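Dephospho-CoA kinase (Campylobacter jejuni subsp. jejuni serotype O:2, PDB 4ZO4) probably catalyses the ATP-dependent phosphorylation of the 3'-hydroxyl of dephospho-CoA, the last step of coenzyme A biosynthesis. Local coordinates at residues 20-30 against 185-196. Numbering follows the deposited sequence.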
# COMPACT_ATOMS: atom_id res chain seq x y z
N THR A 20 -5.77 -13.74 -28.67
CA THR A 20 -6.60 -14.47 -29.60
C THR A 20 -7.81 -13.64 -30.02
O THR A 20 -8.09 -13.52 -31.22
CB THR A 20 -7.06 -15.80 -28.99
OG1 THR A 20 -5.97 -16.74 -29.00
CG2 THR A 20 -8.24 -16.37 -29.78
N PHE A 21 -8.53 -13.05 -29.06
CA PHE A 21 -9.66 -12.17 -29.38
C PHE A 21 -9.22 -11.03 -30.28
O PHE A 21 -10.02 -10.52 -31.06
CB PHE A 21 -10.30 -11.57 -28.16
CG PHE A 21 -11.47 -10.69 -28.47
CD1 PHE A 21 -12.76 -11.14 -28.28
CD2 PHE A 21 -11.29 -9.40 -28.95
CE1 PHE A 21 -13.84 -10.34 -28.58
CE2 PHE A 21 -12.37 -8.59 -29.24
CZ PHE A 21 -13.65 -9.06 -29.05
N ILE A 22 -7.96 -10.65 -30.16
CA ILE A 22 -7.37 -9.60 -31.02
C ILE A 22 -6.91 -10.11 -32.39
O ILE A 22 -7.09 -9.43 -33.40
CB ILE A 22 -6.23 -8.88 -30.29
CG1 ILE A 22 -6.82 -8.02 -29.15
CG2 ILE A 22 -5.38 -8.05 -31.26
CD1 ILE A 22 -7.65 -6.84 -29.61
N GLU A 23 -6.34 -11.31 -32.43
CA GLU A 23 -5.97 -11.93 -33.69
C GLU A 23 -7.22 -12.08 -34.57
O GLU A 23 -7.19 -11.77 -35.76
CB GLU A 23 -5.31 -13.29 -33.46
CG GLU A 23 -5.21 -14.13 -34.73
CD GLU A 23 -4.62 -13.34 -35.89
OE1 GLU A 23 -3.45 -12.91 -35.79
OE2 GLU A 23 -5.33 -13.14 -36.91
N ILE A 24 -8.30 -12.55 -33.97
CA ILE A 24 -9.58 -12.71 -34.65
C ILE A 24 -10.22 -11.35 -35.02
O ILE A 24 -10.80 -11.20 -36.09
CB ILE A 24 -10.52 -13.59 -33.79
CG1 ILE A 24 -9.97 -15.04 -33.76
CG2 ILE A 24 -11.95 -13.54 -34.30
CD1 ILE A 24 -10.36 -15.86 -32.54
N ALA A 25 -10.12 -10.35 -34.15
CA ALA A 25 -10.69 -9.04 -34.45
C ALA A 25 -9.99 -8.37 -35.65
O ALA A 25 -10.63 -7.68 -36.46
CB ALA A 25 -10.62 -8.16 -33.23
N ASN A 26 -8.67 -8.56 -35.74
CA ASN A 26 -7.89 -8.02 -36.84
C ASN A 26 -8.30 -8.68 -38.13
O ASN A 26 -8.63 -8.00 -39.11
CB ASN A 26 -6.40 -8.27 -36.64
CG ASN A 26 -5.74 -7.28 -35.69
OD1 ASN A 26 -4.63 -7.51 -35.25
ND2 ASN A 26 -6.42 -6.19 -35.38
N SER A 27 -8.29 -10.00 -38.12
CA SER A 27 -8.60 -10.75 -39.34
C SER A 27 -9.97 -10.31 -39.83
O SER A 27 -10.11 -9.92 -40.96
CB SER A 27 -8.47 -12.26 -39.11
OG SER A 27 -9.38 -12.73 -38.13
N LEU A 28 -10.96 -10.27 -38.94
CA LEU A 28 -12.29 -9.73 -39.30
C LEU A 28 -12.32 -8.23 -39.69
O LEU A 28 -13.39 -7.69 -39.99
CB LEU A 28 -13.27 -9.98 -38.15
CG LEU A 28 -13.58 -11.46 -37.84
CD1 LEU A 28 -14.75 -11.54 -36.87
CD2 LEU A 28 -13.87 -12.31 -39.08
N GLY A 29 -11.15 -7.58 -39.66
CA GLY A 29 -10.97 -6.25 -40.23
C GLY A 29 -11.19 -5.07 -39.29
O GLY A 29 -11.30 -3.93 -39.75
N PHE A 30 -11.25 -5.31 -37.98
CA PHE A 30 -11.46 -4.21 -37.03
C PHE A 30 -10.14 -3.72 -36.46
O PHE A 30 -9.21 -4.52 -36.28
CB PHE A 30 -12.39 -4.62 -35.91
CG PHE A 30 -13.80 -4.87 -36.37
CD1 PHE A 30 -14.75 -3.86 -36.30
CD2 PHE A 30 -14.18 -6.12 -36.87
CE1 PHE A 30 -16.05 -4.07 -36.71
CE2 PHE A 30 -15.48 -6.34 -37.29
CZ PHE A 30 -16.42 -5.32 -37.21
N TYR A 185 -10.03 -24.70 -27.33
CA TYR A 185 -9.52 -23.59 -28.14
C TYR A 185 -10.57 -23.16 -29.15
O TYR A 185 -10.97 -22.00 -29.22
CB TYR A 185 -8.27 -24.03 -28.91
CG TYR A 185 -7.04 -23.18 -28.68
CD1 TYR A 185 -5.86 -23.76 -28.18
CD2 TYR A 185 -7.05 -21.82 -28.95
CE1 TYR A 185 -4.73 -22.99 -27.96
CE2 TYR A 185 -5.92 -21.05 -28.74
CZ TYR A 185 -4.76 -21.65 -28.25
OH TYR A 185 -3.63 -20.89 -28.04
N ALA A 186 -11.00 -24.16 -29.91
CA ALA A 186 -11.86 -23.99 -31.07
C ALA A 186 -13.14 -23.27 -30.70
O ALA A 186 -13.55 -22.30 -31.34
CB ALA A 186 -12.19 -25.36 -31.65
N ASP A 187 -13.76 -23.77 -29.64
CA ASP A 187 -14.99 -23.21 -29.12
C ASP A 187 -14.79 -21.75 -28.67
O ASP A 187 -15.64 -20.90 -28.89
CB ASP A 187 -15.48 -24.08 -27.97
CG ASP A 187 -16.90 -23.78 -27.57
OD1 ASP A 187 -17.79 -24.01 -28.42
OD2 ASP A 187 -17.15 -23.38 -26.40
N PHE A 188 -13.65 -21.47 -28.04
CA PHE A 188 -13.38 -20.11 -27.62
C PHE A 188 -13.33 -19.18 -28.82
O PHE A 188 -13.93 -18.11 -28.79
CB PHE A 188 -12.07 -20.02 -26.83
CG PHE A 188 -11.58 -18.62 -26.63
CD1 PHE A 188 -12.40 -17.66 -26.04
CD2 PHE A 188 -10.29 -18.25 -27.01
CE1 PHE A 188 -11.97 -16.35 -25.86
CE2 PHE A 188 -9.85 -16.95 -26.84
CZ PHE A 188 -10.69 -16.00 -26.26
N ARG A 189 -12.64 -19.61 -29.87
CA ARG A 189 -12.51 -18.80 -31.09
C ARG A 189 -13.86 -18.48 -31.72
O ARG A 189 -14.04 -17.40 -32.28
CB ARG A 189 -11.67 -19.50 -32.17
CG ARG A 189 -10.33 -20.06 -31.71
CD ARG A 189 -9.37 -20.34 -32.86
NE ARG A 189 -8.22 -21.09 -32.35
CZ ARG A 189 -6.94 -20.88 -32.68
NH1 ARG A 189 -6.59 -19.93 -33.53
NH2 ARG A 189 -6.00 -21.63 -32.11
N GLN A 190 -14.80 -19.42 -31.68
CA GLN A 190 -16.11 -19.19 -32.29
C GLN A 190 -16.78 -18.05 -31.57
O GLN A 190 -17.34 -17.14 -32.21
CB GLN A 190 -16.99 -20.45 -32.22
CG GLN A 190 -18.12 -20.47 -33.25
CD GLN A 190 -19.31 -21.31 -32.82
OE1 GLN A 190 -19.64 -22.33 -33.43
NE2 GLN A 190 -19.97 -20.88 -31.76
N GLU A 191 -16.70 -18.11 -30.23
CA GLU A 191 -17.38 -17.14 -29.37
C GLU A 191 -16.91 -15.72 -29.67
O GLU A 191 -17.71 -14.79 -29.73
CB GLU A 191 -17.18 -17.48 -27.88
CG GLU A 191 -17.90 -16.55 -26.90
CD GLU A 191 -19.42 -16.53 -27.06
OE1 GLU A 191 -20.01 -17.62 -27.21
OE2 GLU A 191 -20.03 -15.43 -27.02
N CYS A 192 -15.61 -15.56 -29.87
CA CYS A 192 -15.09 -14.26 -30.25
C CYS A 192 -15.86 -13.73 -31.45
O CYS A 192 -16.37 -12.60 -31.43
CB CYS A 192 -13.60 -14.36 -30.53
SG CYS A 192 -12.68 -14.80 -29.02
N VAL A 193 -15.98 -14.58 -32.47
CA VAL A 193 -16.64 -14.18 -33.71
C VAL A 193 -18.11 -13.82 -33.46
O VAL A 193 -18.60 -12.81 -33.99
CB VAL A 193 -16.50 -15.26 -34.81
CG1 VAL A 193 -17.10 -14.77 -36.12
CG2 VAL A 193 -15.04 -15.62 -35.03
N LYS A 194 -18.81 -14.59 -32.64
CA LYS A 194 -20.20 -14.25 -32.29
C LYS A 194 -20.31 -12.84 -31.66
O LYS A 194 -21.18 -12.06 -32.04
CB LYS A 194 -20.80 -15.31 -31.36
CG LYS A 194 -22.21 -15.03 -30.85
CD LYS A 194 -22.58 -15.98 -29.71
CE LYS A 194 -23.84 -15.56 -28.95
NZ LYS A 194 -23.95 -16.18 -27.58
N VAL A 195 -19.41 -12.51 -30.73
CA VAL A 195 -19.43 -11.19 -30.08
C VAL A 195 -19.01 -10.10 -31.06
O VAL A 195 -19.70 -9.09 -31.19
CB VAL A 195 -18.52 -11.16 -28.81
CG1 VAL A 195 -18.11 -9.74 -28.45
CG2 VAL A 195 -19.24 -11.81 -27.63
N ILE A 196 -17.89 -10.29 -31.74
CA ILE A 196 -17.42 -9.31 -32.70
C ILE A 196 -18.45 -9.01 -33.78
O ILE A 196 -18.59 -7.87 -34.19
CB ILE A 196 -16.13 -9.74 -33.38
CG1 ILE A 196 -14.97 -9.67 -32.38
CG2 ILE A 196 -15.84 -8.83 -34.57
CD1 ILE A 196 -13.71 -10.44 -32.77
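Ile-196 sends its two arms to different residues of 20-30. The CD1 methyl lies over one face of the Phe-21 ring, a CH-pi contact 4.2 Å from the ring centroid, and also meets Ala-25, while CG2 reaches CD1 of Leu-28 and CE2 of Phe-30, each at 3.7 Å. The Phe-21 ring reaches toward 185-196 because chi1 (-179°) sets CG opposite the main-chain N; there Val-195 CG1 lies at its edge and Cys-192 SG approaches obliquely, 3.7 Å from Phe-21 CD1. Ile-24 is a knob in the hole formed by Arg-189, Cys-192, Val-193 and Ile-196; its CD1 touches CB of Arg-189 at 3.9 Å and its CG2 touches CG2 of Val-193 at 3.8 Å. Farther along, the CG2 methyl of Thr-20, a residue of the predicted ATP site, packs against CE2 of Phe-188; within the same helix as Phe-188, Cys-192 SG lies above one face of that ring, near its rim. The axes of 20-27 and 185-196 approach to 9.6 Å and cross at -51°. Behind this layer Phe-21 and Phe-188 rest on Ile-136 and Ile-179 of the parallel sheet, and Phe-115 meets Phe-21 edge-to-face. Beyond helix 15-27, whose first turns carry the end of the P-loop, a Schellman motif at Gly-29 turns the chain to place Phe-30 beside Ile-196. No hydrogen bond joins the two segments, so the fit of apolar side chains probably sets how the last helix sits on helix 15-27.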